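Local coordinates for protein putative acetyltransferase (Clostridium difficile, PDB 3DSB) that probably transfers acyl groups to an acceptor molecule, as a member of the GNAT family of acetyltransferases, at residues 70-75 with 83-88; 12-17 with 47-52; 21-26 with 89-94. All coordinates share one frame; numbering follows the deposited sequence.

Contact 1: 70-75 with 83-88; sequences IMYTYE and NFLWIQ. With BET (trimethyl glycine), chain D.
Segments 70-75 and 83-88 run antiparallel, and backbone hydrogen bonds hold them together. Thr-73 and Trp-86 form one hydrogen-bonded pair; the bond from Trp-86 N to Thr-73 O is 2.8 Å and practically straight at 179°. Glu-75 and Phe-84 repeat the pattern, and Gln-88 N adds a bond to Met-71 O, reaching it from above the carbonyl plane.

Side-chain hydrogen bonds tie the face that carries Thr-73, Glu-75 and Trp-86. The Glu-75 chain is extended, with CG anti to the backbone N (chi1 172°), and lies alongside the indole. Its OE1 meets Trp-86 NE1 at 2.9 Å at the ring edge, using the anti lone pair. OE2 is taken by Tyr-125 OH of the second subunit, so both carboxylate oxygens have a partner and the group is held across the dimer. Nearby, Gln-88, bent at chi2, brings NE2 to Thr-73 OG1 at 3.0 Å, with the hydroxyl oxygen lying in the amide plane.

Apolar packing dominates the other face. In this one of its two conformers, Leu-85 sets CD1 over the centre of the Tyr-72 ring, 3.5 Å from its centroid, a CH-pi contact, and helix 101-115 covers this face through Ile-109. Ile-70 CG1 meets Ile-87 CG2 more loosely, at 4.2 Å. Back on the Thr-73 face, the selenomethionine Met-71 bends so that CE lies 3.7 Å from Gln-88 CB.

The ligand contact belongs to Phe-84, whose ring edge lies 3.4 Å from trimethyl glycine (Phe-84 CE2 to BET CA) while Arg-123 makes a cation-pi contact with the ring. The whole is the central antiparallel hairpin of the GNAT fold, strands 65-77 and 82-92, with a trimethyl glycine pocket beside its turn end.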
loop_
_atom_site.group_PDB
_atom_site.type_symbol
_atom_site.label_atom_id
_atom_site.label_comp_id
_atom_site.label_asym_id
_atom_site.label_seq_id
_atom_site.Cartn_x
_atom_site.Cartn_y
_atom_site.Cartn_z
ATOM N N ILE A 70 -13.318 -5.112 9.523
ATOM C CA ILE A 70 -12.571 -5.110 8.245
ATOM C C ILE A 70 -11.683 -3.869 8.261
ATOM O O ILE A 70 -12.095 -2.807 8.768
ATOM C CB ILE A 70 -13.552 -5.098 7.018
ATOM C CG1 ILE A 70 -12.801 -5.274 5.703
ATOM C CG2 ILE A 70 -14.489 -3.902 7.029
ATOM C CD1 ILE A 70 -13.702 -5.748 4.506
HETATM N N MSE A 71 -10.456 -4.001 7.748
HETATM C CA MSE A 71 -9.468 -2.920 7.778
HETATM C C MSE A 71 -8.910 -2.678 6.397
HETATM O O MSE A 71 -8.670 -3.646 5.658
HETATM C CB MSE A 71 -8.304 -3.239 8.718
HETATM C CG MSE A 71 -7.452 -2.033 9.026
HETATM SE SE MSE A 71 -5.965 -1.741 7.767
HETATM C CE MSE A 71 -4.579 -2.719 8.732
ATOM N N TYR A 72 -8.773 -1.413 6.019
ATOM C CA TYR A 72 -8.069 -1.073 4.771
ATOM C C TYR A 72 -7.108 0.069 4.961
ATOM O O TYR A 72 -7.288 0.915 5.853
ATOM C CB TYR A 72 -9.019 -0.745 3.621
ATOM C CG TYR A 72 -9.969 0.392 3.864
ATOM C CD1 TYR A 72 -9.573 1.724 3.711
ATOM C CD2 TYR A 72 -11.290 0.149 4.250
ATOM C CE1 TYR A 72 -10.469 2.789 3.930
ATOM C CE2 TYR A 72 -12.182 1.172 4.438
ATOM C CZ TYR A 72 -11.785 2.490 4.293
ATOM O OH TYR A 72 -12.694 3.501 4.469
ATOM N N THR A 73 -6.095 0.083 4.096
ATOM C CA THR A 73 -5.183 1.216 4.011
ATOM C C THR A 73 -5.298 1.820 2.606
ATOM O O THR A 73 -6.003 1.289 1.749
ATOM C CB THR A 73 -3.730 0.771 4.233
ATOM O OG1 THR A 73 -3.386 -0.204 3.268
ATOM C CG2 THR A 73 -3.491 0.170 5.613
ATOM N N TYR A 74 -4.544 2.903 2.364
ATOM C CA TYR A 74 -4.597 3.571 1.044
ATOM C C TYR A 74 -3.269 3.500 0.334
ATOM O O TYR A 74 -2.221 3.522 0.985
ATOM C CB TYR A 74 -4.848 5.064 1.200
ATOM C CG TYR A 74 -6.049 5.348 2.036
ATOM C CD1 TYR A 74 -7.300 5.258 1.484
ATOM C CD2 TYR A 74 -5.923 5.702 3.402
ATOM C CE1 TYR A 74 -8.466 5.537 2.260
ATOM C CE2 TYR A 74 -7.070 5.953 4.186
ATOM C CZ TYR A 74 -8.339 5.877 3.596
ATOM O OH TYR A 74 -9.472 6.137 4.340
ATOM N N GLU A 75 -3.338 3.469 -0.998
ATOM C CA GLU A 75 -2.153 3.715 -1.819
ATOM C C GLU A 75 -2.463 4.847 -2.782
ATOM O O GLU A 75 -3.308 4.699 -3.667
ATOM C CB GLU A 75 -1.836 2.470 -2.660
ATOM C CG GLU A 75 -0.715 2.728 -3.678
ATOM C CD GLU A 75 -0.634 1.684 -4.797
ATOM O OE1 GLU A 75 -1.219 0.589 -4.671
ATOM O OE2 GLU A 75 0.008 1.994 -5.820
ATOM N N ASN A 83 -6.835 7.240 -5.043
ATOM C CA ASN A 83 -6.359 6.212 -4.114
ATOM C C ASN A 83 -6.812 4.838 -4.552
ATOM O O ASN A 83 -7.978 4.677 -4.978
ATOM C CB ASN A 83 -6.937 6.397 -2.719
ATOM C CG ASN A 83 -6.178 7.388 -1.893
ATOM O OD1 ASN A 83 -6.761 8.415 -1.454
ATOM N ND2 ASN A 83 -4.916 7.150 -1.675
ATOM N N PHE A 84 -5.927 3.846 -4.395
ATOM C CA PHE A 84 -6.393 2.467 -4.289
ATOM C C PHE A 84 -6.668 2.206 -2.831
ATOM O O PHE A 84 -5.921 2.645 -1.946
ATOM C CB PHE A 84 -5.279 1.532 -4.723
ATOM C CG PHE A 84 -5.034 1.530 -6.192
ATOM C CD1 PHE A 84 -5.813 0.742 -7.046
ATOM C CD2 PHE A 84 -4.004 2.305 -6.736
ATOM C CE1 PHE A 84 -5.585 0.717 -8.406
ATOM C CE2 PHE A 84 -3.767 2.304 -8.117
ATOM C CZ PHE A 84 -4.558 1.497 -8.953
ATOM N N LEU A 85 -7.754 1.486 -2.576
ATOM C CA LEU A 85 -8.031 1.011 -1.248
ATOM C C LEU A 85 -7.515 -0.437 -1.138
ATOM O O LEU A 85 -7.846 -1.260 -2.016
ATOM C CB LEU A 85 -9.540 1.134 -1.015
ATOM C CG LEU A 85 -10.163 0.805 0.329
ATOM C CD1 LEU A 85 -11.352 1.723 0.590
ATOM C CD2 LEU A 85 -10.589 -0.641 0.390
ATOM N N TRP A 86 -6.686 -0.717 -0.122
ATOM C CA TRP A 86 -6.123 -2.075 0.043
ATOM C C TRP A 86 -6.748 -2.709 1.279
ATOM O O TRP A 86 -6.534 -2.248 2.396
ATOM C CB TRP A 86 -4.601 -2.012 0.242
ATOM C CG TRP A 86 -3.847 -1.759 -0.990
ATOM C CD1 TRP A 86 -3.703 -0.574 -1.660
ATOM C CD2 TRP A 86 -3.211 -2.768 -1.811
ATOM N NE1 TRP A 86 -2.927 -0.762 -2.806
ATOM C CE2 TRP A 86 -2.598 -2.095 -2.906
ATOM C CE3 TRP A 86 -2.986 -4.142 -1.656
ATOM C CZ2 TRP A 86 -1.869 -2.782 -3.896
ATOM C CZ3 TRP A 86 -2.287 -4.818 -2.646
ATOM C CH2 TRP A 86 -1.715 -4.138 -3.735
ATOM N N ILE A 87 -7.523 -3.774 1.081
ATOM C CA ILE A 87 -8.139 -4.487 2.228
ATOM C C ILE A 87 -7.057 -5.344 2.845
ATOM O O ILE A 87 -6.482 -6.208 2.149
ATOM C CB ILE A 87 -9.342 -5.359 1.772
ATOM C CG1 ILE A 87 -10.438 -4.454 1.193
ATOM C CG2 ILE A 87 -9.859 -6.226 2.931
ATOM C CD1 ILE A 87 -11.569 -5.219 0.524
ATOM N N GLN A 88 -6.803 -5.159 4.134
ATOM C CA GLN A 88 -5.724 -5.844 4.854
ATOM C C GLN A 88 -6.193 -6.953 5.771
ATOM O O GLN A 88 -5.438 -7.860 6.086
ATOM C CB GLN A 88 -4.890 -4.851 5.683
ATOM C CG GLN A 88 -4.297 -3.712 4.872
ATOM C CD GLN A 88 -3.294 -4.119 3.796
ATOM O OE1 GLN A 88 -2.924 -5.301 3.675
ATOM N NE2 GLN A 88 -2.858 -3.126 2.992
HETATM N N BET D . -1.524 0.795 -11.454
HETATM C CA BET D . -1.766 2.134 -10.817
HETATM C C BET D . -0.921 3.332 -11.224
HETATM O O BET D . -0.453 4.128 -10.338
HETATM O OXT BET D . -0.843 3.548 -12.464
HETATM C C1 BET D . -1.067 -0.105 -10.411
HETATM C C2 BET D . -2.730 0.203 -12.049
HETATM C C3 BET D . -0.504 0.833 -12.510
#

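Contact 2: 12-17 with 47-52; sequences ARMDDL and ALLLDE
The backbone comes nearest where a short 3-10 turn, 14-16, passes helix 38-50, with the CA atoms of Met-14 and Leu-49 6.2 Å apart. This turn is the link from the first strand to the first helix of the GNAT fold, and it rests here against the second helix. The turn is braced from within: Arg-13 N donates to Asp-16 OD2 at 2.8 Å, arriving from above the carboxylate plane, and the same oxygen forms a salt bridge with Arg-10.

Leu-49 does most of the packing, its CB directed toward the link. Its two methyls divide the work: CD2 touches Ala-12 CB at 3.6 Å, while CD1 lies 4.0 Å from Leu-17 CB. Tyr-57 of strand 56-62 touches both Ala-12 and Leu-49. On the exposed side, the selenomethionine Met-14 starts with CG anti to the backbone N (chi1 -176°), then bends at chi2 and chi3, curling its methyl across to Leu-50. In this one of its two conformers, CE is tight against Leu-50 CG at 3.4 Å. Beside these apolar contacts, a water donates to Leu-49 O at 2.8 Å and, weakly, to Ala-12 O at 3.4 Å.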
loop_
_atom_site.group_PDB
_atom_site.type_symbol
_atom_site.label_atom_id
_atom_site.label_comp_id
_atom_site.label_asym_id
_atom_site.label_seq_id
_atom_site.Cartn_x
_atom_site.Cartn_y
_atom_site.Cartn_z
ATOM N N ALA A 12 -14.735 2.270 13.317
ATOM C CA ALA A 12 -14.321 1.952 14.675
ATOM C C ALA A 12 -14.082 3.215 15.502
ATOM O O ALA A 12 -13.917 4.301 14.947
ATOM C CB ALA A 12 -13.053 1.062 14.646
ATOM N N ARG A 13 -14.079 3.024 16.814
ATOM C CA ARG A 13 -13.797 4.054 17.830
ATOM C C ARG A 13 -12.696 3.553 18.762
ATOM O O ARG A 13 -12.415 2.342 18.784
ATOM C CB ARG A 13 -15.086 4.346 18.650
ATOM C CG ARG A 13 -16.293 4.746 17.804
ATOM C CD ARG A 13 -17.431 5.256 18.656
ATOM N NE ARG A 13 -18.205 4.203 19.311
ATOM C CZ ARG A 13 -19.485 3.893 19.039
ATOM N NH1 ARG A 13 -20.170 4.511 18.080
ATOM N NH2 ARG A 13 -20.083 2.939 19.731
HETATM N N MSE A 14 -12.087 4.447 19.546
HETATM C CA MSE A 14 -11.024 4.040 20.477
HETATM C C MSE A 14 -11.476 2.955 21.458
HETATM O O MSE A 14 -10.680 2.087 21.825
HETATM C CB MSE A 14 -10.420 5.248 21.217
HETATM C CG MSE A 14 -9.234 4.905 22.127
HETATM SE SE MSE A 14 -7.737 4.020 21.192
HETATM C CE MSE A 14 -7.450 5.372 19.860
ATOM N N ASP A 15 -12.747 2.986 21.884
ATOM C CA ASP A 15 -13.274 1.925 22.759
ATOM C C ASP A 15 -13.268 0.519 22.171
ATOM O O ASP A 15 -13.395 -0.454 22.899
ATOM C CB ASP A 15 -14.704 2.257 23.202
ATOM C CG ASP A 15 -14.731 3.108 24.451
ATOM O OD1 ASP A 15 -15.821 3.223 25.055
ATOM O OD2 ASP A 15 -13.655 3.634 24.843
ATOM N N ASP A 16 -13.146 0.426 20.847
ATOM C CA ASP A 16 -13.101 -0.869 20.183
ATOM C C ASP A 16 -11.693 -1.491 20.185
ATOM O O ASP A 16 -11.518 -2.625 19.703
ATOM C CB ASP A 16 -13.494 -0.682 18.732
ATOM C CG ASP A 16 -14.916 -0.178 18.544
ATOM O OD1 ASP A 16 -15.826 -0.597 19.312
ATOM O OD2 ASP A 16 -15.104 0.588 17.576
ATOM N N LEU A 17 -10.711 -0.777 20.721
ATOM C CA LEU A 17 -9.313 -1.239 20.685
ATOM C C LEU A 17 -9.148 -2.688 21.133
ATOM O O LEU A 17 -8.526 -3.492 20.449
ATOM C CB LEU A 17 -8.407 -0.328 21.543
ATOM C CG LEU A 17 -6.964 -0.822 21.810
ATOM C CD1 LEU A 17 -6.165 -0.869 20.505
ATOM C CD2 LEU A 17 -6.207 0.053 22.784
ATOM N N ALA A 47 -2.548 2.929 17.050
ATOM C CA ALA A 47 -1.992 3.958 16.181
ATOM C C ALA A 47 -2.933 4.180 14.996
ATOM O O ALA A 47 -3.173 5.316 14.566
ATOM C CB ALA A 47 -0.579 3.585 15.695
ATOM N N LEU A 48 -3.470 3.089 14.451
ATOM C CA LEU A 48 -4.378 3.203 13.330
ATOM C C LEU A 48 -5.683 3.888 13.763
ATOM O O LEU A 48 -6.187 4.772 13.065
ATOM C CB LEU A 48 -4.601 1.803 12.741
ATOM C CG LEU A 48 -5.058 1.637 11.297
ATOM C CD1 LEU A 48 -4.855 0.165 10.894
ATOM C CD2 LEU A 48 -6.504 2.039 11.151
ATOM N N LEU A 49 -6.229 3.492 14.920
ATOM C CA LEU A 49 -7.477 4.132 15.410
ATOM C C LEU A 49 -7.326 5.638 15.574
ATOM O O LEU A 49 -8.312 6.378 15.377
ATOM C CB LEU A 49 -7.948 3.479 16.710
ATOM C CG LEU A 49 -8.510 2.058 16.562
ATOM C CD1 LEU A 49 -8.618 1.419 17.940
ATOM C CD2 LEU A 49 -9.872 2.046 15.894
ATOM N N LEU A 50 -6.106 6.070 15.925
ATOM C CA LEU A 50 -5.844 7.474 16.223
ATOM C C LEU A 50 -5.586 8.298 14.977
ATOM O O LEU A 50 -5.589 9.542 15.054
ATOM C CB LEU A 50 -4.639 7.611 17.160
ATOM C CG LEU A 50 -4.899 7.280 18.621
ATOM C CD1 LEU A 50 -3.573 7.130 19.366
ATOM C CD2 LEU A 50 -5.785 8.393 19.249
ATOM N N ASP A 51 -5.360 7.647 13.832
ATOM C CA ASP A 51 -4.944 8.367 12.637
ATOM C C ASP A 51 -5.607 7.848 11.393
ATOM O O ASP A 51 -5.151 6.888 10.798
ATOM C CB ASP A 51 -3.427 8.334 12.511
ATOM C CG ASP A 51 -2.920 9.205 11.405
ATOM O OD1 ASP A 51 -3.729 9.948 10.779
ATOM O OD2 ASP A 51 -1.685 9.133 11.163
ATOM N N GLU A 52 -6.686 8.514 11.009
ATOM C CA GLU A 52 -7.501 8.170 9.847
ATOM C C GLU A 52 -6.701 8.205 8.531
ATOM O O GLU A 52 -7.110 7.623 7.510
ATOM C CB GLU A 52 -8.685 9.152 9.785
ATOM C CG GLU A 52 -8.276 10.666 9.931
ATOM C CD GLU A 52 -7.551 11.077 11.283
ATOM O OE1 GLU A 52 -7.958 10.685 12.440
ATOM O OE2 GLU A 52 -6.545 11.839 11.163
HETATM O O HOH W 1 -11.060 5.946 15.731
#

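Contact 3: 21-26 with 89-94; sequences AKFNYN and SVYVDK
In this alpha-on-beta layer of the GNAT fold, helix 17-32 lies across strand 82-92, the short axes 8.5 Å apart and nearly perpendicular at 99°. The tight part is aromatic. Tyr-91 points at the helix with CG anti to its backbone N (chi1 -177°), which puts the ring against Phe-23 and its hydroxyl beside Asn-26. Its CD2 meets Phe-23 CG at 3.5 Å, the two ring planes inclined at 42° in an oblique pairing. Over one face of the Tyr-91 ring, near its centre, sits Phe-23 O, so helix backbone as well as side chain wedges the ring. At the phenol tip, Asn-26 CB comes within 3.2 Å of Tyr-91 OH and Asn-26 ND2 gives it a weak hydrogen bond; Glu-30 is the stronger partner of that hydroxyl.

Toward either end the fit slackens. The far end of the Phe-23 ring only brushes Asp-93, with CZ 4.2 Å from Asp-93 CB. Asn-24 ND2 is hydrogen-bonded to Ile-20 O and Gln-69 OE1, Ser-89 OG to Gln-69 NE2, and Asn-24 OD1 to Trp-79 NE1 of the second subunit. A water bridges the gap, donating to Asn-24 OD1 (2.8 Å) and accepting from Ser-89 OG (2.6 Å).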
loop_
_atom_site.group_PDB
_atom_site.type_symbol
_atom_site.label_atom_id
_atom_site.label_comp_id
_atom_site.label_asym_id
_atom_site.label_seq_id
_atom_site.Cartn_x
_atom_site.Cartn_y
_atom_site.Cartn_z
ATOM N N ALA A 21 -8.068 -5.729 18.592
ATOM C CA ALA A 21 -6.787 -6.388 18.802
ATOM C C ALA A 21 -7.046 -7.914 18.990
ATOM O O ALA A 21 -6.372 -8.739 18.354
ATOM C CB ALA A 21 -6.026 -5.770 19.993
ATOM N N LYS A 22 -8.046 -8.302 19.801
ATOM C CA LYS A 22 -8.317 -9.718 19.972
ATOM C C LYS A 22 -8.684 -10.370 18.619
ATOM O O LYS A 22 -8.222 -11.462 18.296
ATOM C CB LYS A 22 -9.450 -9.906 21.003
ATOM C CG LYS A 22 -9.990 -11.315 21.117
ATOM C CD LYS A 22 -11.125 -11.372 22.130
ATOM C CE LYS A 22 -12.376 -10.739 21.554
ATOM N NZ LYS A 22 -13.545 -11.054 22.450
ATOM N N PHE A 23 -9.519 -9.693 17.829
ATOM C CA PHE A 23 -9.925 -10.251 16.542
ATOM C C PHE A 23 -8.714 -10.452 15.626
ATOM O O PHE A 23 -8.599 -11.463 14.904
ATOM C CB PHE A 23 -10.890 -9.310 15.824
ATOM C CG PHE A 23 -12.310 -9.337 16.337
ATOM C CD1 PHE A 23 -12.710 -10.195 17.350
ATOM C CD2 PHE A 23 -13.251 -8.502 15.733
ATOM C CE1 PHE A 23 -14.063 -10.224 17.782
ATOM C CE2 PHE A 23 -14.592 -8.492 16.172
ATOM C CZ PHE A 23 -14.981 -9.358 17.180
ATOM N N ASN A 24 -7.779 -9.501 15.665
ATOM C CA ASN A 24 -6.604 -9.630 14.811
ATOM C C ASN A 24 -5.654 -10.735 15.257
ATOM O O ASN A 24 -5.108 -11.459 14.400
ATOM C CB ASN A 24 -5.913 -8.282 14.692
ATOM C CG ASN A 24 -6.511 -7.473 13.576
ATOM O OD1 ASN A 24 -6.161 -7.677 12.399
ATOM N ND2 ASN A 24 -7.482 -6.622 13.908
ATOM N N TYR A 25 -5.504 -10.888 16.575
ATOM C CA TYR A 25 -4.753 -12.005 17.132
ATOM C C TYR A 25 -5.405 -13.295 16.637
ATOM O O TYR A 25 -4.702 -14.219 16.128
ATOM C CB TYR A 25 -4.721 -11.957 18.660
ATOM C CG TYR A 25 -3.966 -13.109 19.254
ATOM C CD1 TYR A 25 -2.594 -13.009 19.484
ATOM C CD2 TYR A 25 -4.606 -14.291 19.556
ATOM C CE1 TYR A 25 -1.881 -14.062 20.010
ATOM C CE2 TYR A 25 -3.897 -15.372 20.078
ATOM C CZ TYR A 25 -2.540 -15.249 20.301
ATOM O OH TYR A 25 -1.817 -16.314 20.830
ATOM N N ASN A 26 -6.738 -13.392 16.766
ATOM C CA ASN A 26 -7.385 -14.643 16.340
ATOM C C ASN A 26 -7.238 -14.893 14.850
ATOM O O ASN A 26 -7.059 -16.033 14.408
ATOM C CB ASN A 26 -8.876 -14.606 16.674
ATOM C CG ASN A 26 -9.160 -14.675 18.169
ATOM O OD1 ASN A 26 -8.283 -14.966 18.962
ATOM N ND2 ASN A 26 -10.415 -14.414 18.551
ATOM N N SER A 89 -7.456 -6.909 6.202
ATOM C CA SER A 89 -7.962 -7.935 7.094
ATOM C C SER A 89 -9.472 -7.939 7.149
ATOM O O SER A 89 -10.115 -6.902 7.039
ATOM C CB SER A 89 -7.453 -7.684 8.512
ATOM O OG SER A 89 -7.945 -6.434 9.003
ATOM N N VAL A 90 -10.016 -9.127 7.355
ATOM C CA VAL A 90 -11.441 -9.307 7.666
ATOM C C VAL A 90 -11.527 -10.425 8.702
ATOM O O VAL A 90 -10.896 -11.467 8.552
ATOM C CB VAL A 90 -12.274 -9.729 6.425
ATOM C CG1 VAL A 90 -13.772 -9.731 6.757
ATOM C CG2 VAL A 90 -11.987 -8.879 5.168
ATOM N N TYR A 91 -12.355 -10.245 9.731
ATOM C CA TYR A 91 -12.508 -11.305 10.748
ATOM C C TYR A 91 -13.935 -11.228 11.291
ATOM O O TYR A 91 -14.455 -10.123 11.578
ATOM C CB TYR A 91 -11.538 -11.084 11.929
ATOM C CG TYR A 91 -11.612 -12.200 12.946
ATOM C CD1 TYR A 91 -10.946 -13.407 12.712
ATOM C CD2 TYR A 91 -12.371 -12.078 14.106
ATOM C CE1 TYR A 91 -11.040 -14.459 13.608
ATOM C CE2 TYR A 91 -12.444 -13.144 15.018
ATOM C CZ TYR A 91 -11.766 -14.320 14.765
ATOM O OH TYR A 91 -11.855 -15.372 15.690
ATOM N N VAL A 92 -14.507 -12.399 11.498
ATOM C CA VAL A 92 -15.851 -12.532 12.053
ATOM C C VAL A 92 -15.735 -13.428 13.289
ATOM O O VAL A 92 -15.208 -14.548 13.202
ATOM C CB VAL A 92 -16.830 -13.185 11.031
ATOM C CG1 VAL A 92 -18.274 -13.322 11.660
ATOM C CG2 VAL A 92 -16.893 -12.400 9.739
ATOM N N ASP A 93 -16.223 -12.944 14.426
ATOM C CA ASP A 93 -16.295 -13.737 15.661
ATOM C C ASP A 93 -16.974 -15.078 15.381
ATOM O O ASP A 93 -17.991 -15.134 14.674
ATOM C CB ASP A 93 -17.114 -12.893 16.661
ATOM C CG ASP A 93 -17.315 -13.536 18.012
ATOM O OD1 ASP A 93 -17.662 -14.738 18.123
ATOM O OD2 ASP A 93 -17.171 -12.761 18.977
ATOM N N LYS A 94 -16.388 -16.151 15.910
ATOM C CA LYS A 94 -16.889 -17.491 15.584
ATOM C C LYS A 94 -18.359 -17.718 15.891
ATOM O O LYS A 94 -18.992 -18.555 15.222
ATOM C CB LYS A 94 -16.066 -18.578 16.281
ATOM C CG LYS A 94 -14.693 -18.771 15.661
ATOM C CD LYS A 94 -13.937 -19.912 16.338
ATOM C CE LYS A 94 -12.588 -20.175 15.691
ATOM N NZ LYS A 94 -11.773 -21.139 16.513
HETATM O O HOH W 2 -5.924 -5.627 10.493
#

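From the N terminus, the chain leaves its first strand through 12-17, passes directly into helix 17-32, which carries 21-26, and returns along the second helix to 47-52, where contact 2 closes a largely helical loop. It then adds the next strands of the sheet: contact 1 closes the short hairpin between 70-75 and 83-88, and contact 3 follows at 89-94, joining that strand back to the first helix. Contact 1 is therefore nested within contact 3 and in series with contact 2, whereas contacts 2 and 3 cross. Contacts 1 and 3 share strand 82-92. Met-71 CE packs on Leu-48 CD1, connecting the hairpin to the second helix.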